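Local coordinates for protein chloramphenicol acetyltransferase (PDB 6PXA) that probably transfers the acetyl group of acetyl-CoA to a hydroxyl of chloramphenicol, as a member of the hexapeptide-repeat acyltransferases, at residues Ile73-Ser78 and Val124-Trp129; Asp144-Gly149 and Lys156-Tyr161. All coordinates share one frame; numbering follows the deposited sequence. Where two conformers were deposited one is given.

Contact 1 of 2, residues Ile73-Ser78 and Val124-Trp129; sequences IGKFCS and VGNDVW
Two corners of a left-handed parallel beta-helix, the fold of the hexapeptide-repeat transferases, stack in register where I73-S78 lies against V124-W129. Each segment leaves a parallel sheet and turns into the neighbouring sheet. K75 and N126 lie side by side, pointing the same way. N126 OD1 accepts K75 N at 2.8 Å, almost straight at the hydrogen (177°). N126 CG lies anti to its carbonyl carbon (chi1 -54°), which swings the amide back alongside K75. K75 O then receives D127 N at 2.9 Å, so N126 and its successor grip both polar backbone atoms of K75. G74 sits where a beta carbon would clash with G125 O and N126 OD1.

Inside the turn the thiol of C77 has its SG 3.0 Å from G125 O and 3.8 Å from V128 CB. V128 N makes a weak bond to the same sulfur. Beyond it, S78 N bonds to V128 O at 2.8 Å. A water links F76 O to S78 OG. In the conformer described, W129 brings CD1 to S78 CB at 3.9 Å.

K75 NZ reaches D190 in a salt bridge. D127 OD1 bonds S99 of the second subunit, and the W129 ring, in the same conformer, stacks on H93 of that subunit. The corner joins strands 71-73 and 122-124 to strands 78-80 and 129-130.

Contact 2 of 2, residues Asp144-Gly149 and Lys156-Tyr161; sequences DGAIIG and KNVAPY
The Y161 side chain turns back beside its own backbone N, with CG anti to the carbonyl carbon (chi1 -69°), and chi2 of -83° turns one ring face to D144-G145. G145 CA stands over that face, 3.7 Å from the centroid of the Y161 ring, in a CH-pi contact. D144 O meets the same face nearer the rim, 3.4 Å from Y161 CD2. D144 O also accepts Y161 N at 2.9 Å, through a bent bond. P160 CB touches D144 O too, at 3.3 Å. The place a beta carbon of G145 would take is filled by Y161 CE1.

The two segments belong to successive coils of the left-handed beta-helix. The touching parts run 109° apart, with one hydrogen bond across them. Regular pairing with strand 162-165 follows at I147.

V158 reaches inward with both methyls. V158 CG1, anti to the backbone N, rests on A146 CB at 3.7 Å. V158 CG2 approaches I148 CD1 at 4.1 Å, and the two side chains cross at a slant. I142 of strand 141-142 touches both I148 and V158. The Y161 ring also packs on I180, L183 and L184 of helix 177-186, and G145 O takes a hydrogen bond from R174 NH1.

How the contacts relate
Contacts 1 and 2 join successive levels of one beta-helix, their centres about 10 Å apart. The levels meet directly: N126 N probably bonds D144 OD1 at 2.6 Å, and N126 O probably accepts G145 N at 2.8 Å. N126 belongs to both: its side chain binds K75 N, its backbone N and O meet D144 and G145. Both contacts are largely buried. Contact 1 is a corner whose two chains run parallel, held by a mix of backbone and side-chain bonds. It has hydrogen bonds and ring contacts with the second subunit. Contact 2 meets that subunit through I147 packing on its A95, and helix 177-186 covers its P160-Y161 side. It relies more on ring-face and aliphatic packing.

Contact 1 of 2, residues Ile73-Ser78 and Val124-Trp129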
ATOM      1  N   ILE B  73      -3.336   3.110 -22.597  1.00 41.66           N
ATOM      2  CA  ILE B  73      -2.387   2.031 -22.342  1.00 42.90           C
ATOM      3  C   ILE B  73      -2.009   1.403 -23.678  1.00 47.54           C
ATOM      4  O   ILE B  73      -2.861   1.220 -24.560  1.00 44.75           O
ATOM      5  CB  ILE B  73      -2.978   0.985 -21.376  1.00 42.25           C
ATOM      6  CG1 ILE B  73      -3.179   1.603 -19.986  1.00 40.67           C
ATOM      7  CG2 ILE B  73      -2.082  -0.228 -21.293  1.00 41.46           C
ATOM      8  CD1 ILE B  73      -4.065   0.778 -19.047  1.00 40.55           C
ATOM      9  N   GLY B  74      -0.716   1.135 -23.842  1.00 43.12           N
ATOM     10  CA  GLY B  74      -0.183   0.648 -25.090  1.00 44.93           C
ATOM     11  C   GLY B  74      -0.419  -0.832 -25.271  1.00 46.12           C
ATOM     12  O   GLY B  74      -1.317  -1.431 -24.677  1.00 44.81           O
ATOM     13  N   LYS B  75       0.378  -1.409 -26.163  1.00 49.47           N
ATOM     14  CA  LYS B  75       0.335  -2.824 -26.480  1.00 44.04           C
ATOM     15  C   LYS B  75       1.338  -3.584 -25.624  1.00 47.19           C
ATOM     16  O   LYS B  75       2.365  -3.039 -25.207  1.00 45.81           O
ATOM     17  CB  LYS B  75       0.662  -3.050 -27.952  1.00 42.36           C
ATOM     18  CG  LYS B  75      -0.249  -2.303 -28.915  1.00 43.76           C
ATOM     19  CD  LYS B  75       0.327  -2.341 -30.317  1.00 49.98           C
ATOM     20  CE  LYS B  75      -0.536  -1.618 -31.303  1.00 59.75           C
ATOM     21  NZ  LYS B  75       0.033  -1.743 -32.691  1.00 64.06           N
ATOM     22  N   PHE B  76       1.032  -4.855 -25.375  1.00 48.06           N
ATOM     23  CA  PHE B  76       1.990  -5.775 -24.778  1.00 47.91           C
ATOM     24  C   PHE B  76       2.372  -5.363 -23.361  1.00 43.36           C
ATOM     25  O   PHE B  76       3.517  -5.558 -22.933  1.00 39.74           O
ATOM     26  CB  PHE B  76       3.227  -5.890 -25.658  1.00 40.69           C
ATOM     27  CG  PHE B  76       2.967  -6.588 -26.965  1.00 53.51           C
ATOM     28  CD1 PHE B  76       2.596  -7.912 -26.987  1.00 47.94           C
ATOM     29  CD2 PHE B  76       3.063  -5.911 -28.172  1.00 58.32           C
ATOM     30  CE1 PHE B  76       2.347  -8.568 -28.197  1.00 46.70           C
ATOM     31  CE2 PHE B  76       2.823  -6.569 -29.383  1.00 57.99           C
ATOM     32  CZ  PHE B  76       2.460  -7.890 -29.388  1.00 51.69           C
ATOM     33  N   CYS B  77       1.426  -4.776 -22.636  1.00 41.81           N
ATOM     34  CA  CYS B  77       1.666  -4.353 -21.269  1.00 40.80           C
ATOM     35  C   CYS B  77       1.201  -5.430 -20.305  1.00 35.68           C
ATOM     36  O   CYS B  77       0.217  -6.131 -20.551  1.00 40.75           O
ATOM     37  CB  CYS B  77       0.955  -3.033 -20.950  1.00 42.51           C
ATOM     38  SG  CYS B  77       1.707  -1.632 -21.760  1.00 43.51           S
ATOM     39  N   SER B  78       1.934  -5.558 -19.215  1.00 35.82           N
ATOM     40  CA  SER B  78       1.659  -6.548 -18.174  1.00 41.10           C
ATOM     41  C   SER B  78       1.315  -5.773 -16.921  1.00 37.29           C
ATOM     42  O   SER B  78       2.174  -5.078 -16.373  1.00 43.90           O
ATOM     43  CB  SER B  78       2.861  -7.465 -17.927  1.00 42.73           C
ATOM     44  OG  SER B  78       3.158  -8.218 -19.095  1.00 49.51           O
ATOM     45  N   VAL B 124       0.406   5.071 -20.601  1.00 40.25           N
ATOM     46  CA  VAL B 124       1.359   3.974 -20.460  1.00 38.49           C
ATOM     47  C   VAL B 124       1.742   3.502 -21.860  1.00 44.69           C
ATOM     48  O   VAL B 124       0.872   3.150 -22.671  1.00 43.97           O
ATOM     49  CB  VAL B 124       0.791   2.833 -19.606  1.00 40.22           C
ATOM     50  CG1 VAL B 124       1.844   1.731 -19.443  1.00 33.53           C
ATOM     51  CG2 VAL B 124       0.371   3.362 -18.233  1.00 36.42           C
ATOM     52  N   GLY B 125       3.042   3.535 -22.160  1.00 41.76           N
ATOM     53  CA  GLY B 125       3.530   3.157 -23.471  1.00 41.19           C
ATOM     54  C   GLY B 125       3.459   1.656 -23.679  1.00 42.14           C
ATOM     55  O   GLY B 125       2.740   0.959 -22.961  1.00 44.71           O
ATOM     56  N   ASN B 126       4.226   1.145 -24.634  1.00 39.72           N
ATOM     57  CA  ASN B 126       4.166  -0.253 -25.038  1.00 40.29           C
ATOM     58  C   ASN B 126       5.220  -1.057 -24.297  1.00 44.76           C
ATOM     59  O   ASN B 126       6.279  -0.538 -23.935  1.00 40.53           O
ATOM     60  CB  ASN B 126       4.390  -0.385 -26.545  1.00 38.71           C
ATOM     61  CG  ASN B 126       3.446   0.486 -27.332  1.00 41.33           C
ATOM     62  OD1 ASN B 126       2.295   0.123 -27.532  1.00 41.41           O
ATOM     63  ND2 ASN B 126       3.918   1.654 -27.758  1.00 48.60           N
ATOM     64  N   ASP B 127       4.915  -2.337 -24.080  1.00 44.85           N
ATOM     65  CA  ASP B 127       5.839  -3.265 -23.450  1.00 45.49           C
ATOM     66  C   ASP B 127       6.211  -2.793 -22.039  1.00 40.33           C
ATOM     67  O   ASP B 127       7.379  -2.790 -21.649  1.00 39.57           O
ATOM     68  CB  ASP B 127       7.087  -3.461 -24.314  1.00 42.43           C
ATOM     69  CG  ASP B 127       8.027  -4.528 -23.733  1.00 49.99           C
ATOM     70  OD1 ASP B 127       7.517  -5.577 -23.287  1.00 50.17           O
ATOM     71  OD2 ASP B 127       9.253  -4.307 -23.688  1.00 48.06           O
ATOM     72  N   VAL B 128       5.206  -2.374 -21.275  1.00 39.56           N
ATOM     73  CA  VAL B 128       5.417  -1.866 -19.918  1.00 33.01           C
ATOM     74  C   VAL B 128       4.880  -2.872 -18.925  1.00 35.04           C
ATOM     75  O   VAL B 128       3.758  -3.375 -19.073  1.00 37.54           O
ATOM     76  CB  VAL B 128       4.764  -0.479 -19.728  1.00 35.81           C
ATOM     77  CG1 VAL B 128       4.802  -0.051 -18.253  1.00 35.04           C
ATOM     78  CG2 VAL B 128       5.459   0.549 -20.587  1.00 38.17           C
ATOM     79  N   TRP B 129       5.721  -3.227 -17.953  0.83 38.26           N
ATOM     80  CA  TRP B 129       5.393  -4.157 -16.881  0.83 38.01           C
ATOM     81  C   TRP B 129       5.164  -3.342 -15.615  0.83 36.50           C
ATOM     82  O   TRP B 129       6.061  -2.614 -15.178  0.83 35.54           O
ATOM     83  CB  TRP B 129       6.538  -5.151 -16.693  0.83 39.58           C
ATOM     84  CG  TRP B 129       6.391  -6.139 -15.576  0.83 39.32           C
ATOM     85  CD1 TRP B 129       5.235  -6.605 -15.015  0.83 37.54           C
ATOM     86  CD2 TRP B 129       7.462  -6.799 -14.901  0.83 40.28           C
ATOM     87  NE1 TRP B 129       5.527  -7.511 -14.008  0.83 37.74           N
ATOM     88  CE2 TRP B 129       6.886  -7.652 -13.931  0.83 40.33           C
ATOM     89  CE3 TRP B 129       8.854  -6.744 -15.015  0.83 38.23           C
ATOM     90  CZ2 TRP B 129       7.656  -8.434 -13.078  0.83 39.98           C
ATOM     91  CZ3 TRP B 129       9.615  -7.529 -14.159  0.83 36.64           C
ATOM     92  CH2 TRP B 129       9.011  -8.353 -13.208  0.83 38.55           C
TER
HETATM   93  O   HOH W   1       4.909  -6.385 -20.389  1.00 38.31           O

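Contact 2 of 2, residues Asp144-Gly149 and Lys156-Tyr161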
ATOM      1  N   ASP B 144       7.729   3.572 -23.240  1.00 36.81           N
ATOM      2  CA  ASP B 144       7.845   2.192 -23.699  1.00 35.58           C
ATOM      3  C   ASP B 144       8.948   1.424 -22.972  1.00 46.30           C
ATOM      4  O   ASP B 144      10.049   1.932 -22.749  1.00 44.44           O
ATOM      5  CB  ASP B 144       8.172   2.155 -25.199  1.00 43.49           C
ATOM      6  CG  ASP B 144       7.145   2.849 -26.047  1.00 47.05           C
ATOM      7  OD1 ASP B 144       5.940   2.582 -25.880  1.00 46.45           O
ATOM      8  OD2 ASP B 144       7.557   3.648 -26.908  1.00 44.12           O
ATOM      9  N   GLY B 145       8.671   0.162 -22.673  1.00 39.96           N
ATOM     10  CA  GLY B 145       9.670  -0.715 -22.092  1.00 48.89           C
ATOM     11  C   GLY B 145       9.973  -0.499 -20.621  1.00 43.22           C
ATOM     12  O   GLY B 145      10.849  -1.192 -20.085  1.00 38.20           O
ATOM     13  N   ALA B 146       9.307   0.441 -19.953  1.00 36.98           N
ATOM     14  CA  ALA B 146       9.599   0.659 -18.541  1.00 41.67           C
ATOM     15  C   ALA B 146       9.125  -0.504 -17.663  1.00 38.13           C
ATOM     16  O   ALA B 146       8.260  -1.306 -18.035  1.00 38.82           O
ATOM     17  CB  ALA B 146       8.949   1.949 -18.038  1.00 38.30           C
ATOM     18  N   ILE B 147       9.705  -0.584 -16.466  1.00 36.71           N
ATOM     19  CA  ILE B 147       9.258  -1.514 -15.435  1.00 37.07           C
ATOM     20  C   ILE B 147       8.961  -0.690 -14.200  1.00 35.42           C
ATOM     21  O   ILE B 147       9.810   0.093 -13.763  1.00 36.17           O
ATOM     22  CB  ILE B 147      10.306  -2.601 -15.119  1.00 42.34           C
ATOM     23  CG1 ILE B 147      10.523  -3.496 -16.338  1.00 42.70           C
ATOM     24  CG2 ILE B 147       9.865  -3.453 -13.959  1.00 35.62           C
ATOM     25  CD1 ILE B 147      11.743  -4.350 -16.226  1.00 42.03           C
ATOM     26  N   ILE B 148       7.744  -0.819 -13.688  1.00 33.96           N
ATOM     27  CA  ILE B 148       7.326  -0.162 -12.465  1.00 33.25           C
ATOM     28  C   ILE B 148       7.334  -1.226 -11.365  1.00 40.58           C
ATOM     29  O   ILE B 148       6.671  -2.268 -11.481  1.00 38.48           O
ATOM     30  CB  ILE B 148       5.938   0.487 -12.597  1.00 33.60           C
ATOM     31  CG1 ILE B 148       5.883   1.489 -13.755  1.00 32.80           C
ATOM     32  CG2 ILE B 148       5.536   1.177 -11.272  1.00 29.40           C
ATOM     33  CD1 ILE B 148       7.034   2.518 -13.758  1.00 33.09           C
ATOM     34  N   GLY B 149       8.094  -0.978 -10.311  1.00 38.83           N
ATOM     35  CA  GLY B 149       8.201  -1.964  -9.243  1.00 39.64           C
ATOM     36  C   GLY B 149       6.904  -2.131  -8.480  1.00 35.72           C
ATOM     37  O   GLY B 149       6.052  -1.233  -8.435  1.00 33.70           O
ATOM     38  N   LYS B 156       5.966  11.152 -11.437  1.00 33.68           N
ATOM     39  CA  LYS B 156       6.706  11.834 -12.484  1.00 41.38           C
ATOM     40  C   LYS B 156       6.706  10.945 -13.715  1.00 41.24           C
ATOM     41  O   LYS B 156       6.470   9.737 -13.613  1.00 41.62           O
ATOM     42  CB  LYS B 156       8.139  12.108 -12.026  1.00 46.17           C
ATOM     43  CG  LYS B 156       8.223  12.750 -10.655  1.00 42.69           C
ATOM     44  CD  LYS B 156       9.655  13.155 -10.342  1.00 54.08           C
ATOM     45  CE  LYS B 156       9.722  13.997  -9.068  1.00 62.74           C
ATOM     46  NZ  LYS B 156      11.113  14.471  -8.814  1.00 68.17           N
ATOM     47  N   ASN B 157       6.987  11.540 -14.876  1.00 35.23           N
ATOM     48  CA  ASN B 157       7.176  10.752 -16.092  1.00 40.26           C
ATOM     49  C   ASN B 157       8.338   9.769 -15.948  1.00 43.36           C
ATOM     50  O   ASN B 157       9.352  10.055 -15.308  1.00 41.08           O
ATOM     51  CB  ASN B 157       7.432  11.666 -17.303  1.00 40.89           C
ATOM     52  CG  ASN B 157       6.212  12.451 -17.691  1.00 41.84           C
ATOM     53  OD1 ASN B 157       5.084  12.041 -17.389  1.00 43.96           O
ATOM     54  ND2 ASN B 157       6.414  13.588 -18.350  1.00 44.90           N
ATOM     55  N   VAL B 158       8.190   8.609 -16.587  1.00 38.24           N
ATOM     56  CA  VAL B 158       9.175   7.528 -16.541  1.00 42.62           C
ATOM     57  C   VAL B 158       9.769   7.368 -17.937  1.00 47.34           C
ATOM     58  O   VAL B 158       9.036   7.128 -18.906  1.00 43.54           O
ATOM     59  CB  VAL B 158       8.542   6.220 -16.038  1.00 42.88           C
ATOM     60  CG1 VAL B 158       9.515   5.046 -16.135  1.00 38.31           C
ATOM     61  CG2 VAL B 158       8.070   6.402 -14.598  1.00 38.66           C
ATOM     62  N   ALA B 159      11.095   7.532 -18.040  1.00 42.87           N
ATOM     63  CA  ALA B 159      11.775   7.417 -19.317  1.00 42.94           C
ATOM     64  C   ALA B 159      11.676   5.989 -19.849  1.00 40.42           C
ATOM     65  O   ALA B 159      11.603   5.041 -19.072  1.00 41.88           O
ATOM     66  CB  ALA B 159      13.248   7.810 -19.188  1.00 48.46           C
ATOM     67  N   PRO B 160      11.689   5.818 -21.178  1.00 43.08           N
ATOM     68  CA  PRO B 160      11.618   4.473 -21.763  1.00 40.94           C
ATOM     69  C   PRO B 160      12.698   3.548 -21.222  1.00 41.69           C
ATOM     70  O   PRO B 160      13.869   3.925 -21.106  1.00 38.68           O
ATOM     71  CB  PRO B 160      11.818   4.728 -23.261  1.00 37.95           C
ATOM     72  CG  PRO B 160      11.477   6.145 -23.467  1.00 41.26           C
ATOM     73  CD  PRO B 160      11.774   6.869 -22.197  1.00 38.60           C
ATOM     74  N   TYR B 161      12.289   2.312 -20.934  1.00 46.55           N
ATOM     75  CA  TYR B 161      13.175   1.234 -20.485  1.00 45.97           C
ATOM     76  C   TYR B 161      13.828   1.536 -19.141  1.00 48.01           C
ATOM     77  O   TYR B 161      14.854   0.926 -18.794  1.00 46.43           O
ATOM     78  CB  TYR B 161      14.222   0.913 -21.550  1.00 44.07           C
ATOM     79  CG  TYR B 161      13.582   0.261 -22.746  1.00 47.61           C
ATOM     80  CD1 TYR B 161      13.322  -1.104 -22.761  1.00 45.05           C
ATOM     81  CD2 TYR B 161      13.184   1.020 -23.835  1.00 50.35           C
ATOM     82  CE1 TYR B 161      12.711  -1.700 -23.845  1.00 42.87           C
ATOM     83  CE2 TYR B 161      12.570   0.444 -24.919  1.00 52.86           C
ATOM     84  CZ  TYR B 161      12.332  -0.910 -24.916  1.00 50.14           C
ATOM     85  OH  TYR B 161      11.716  -1.453 -26.003  1.00 47.69           O
TER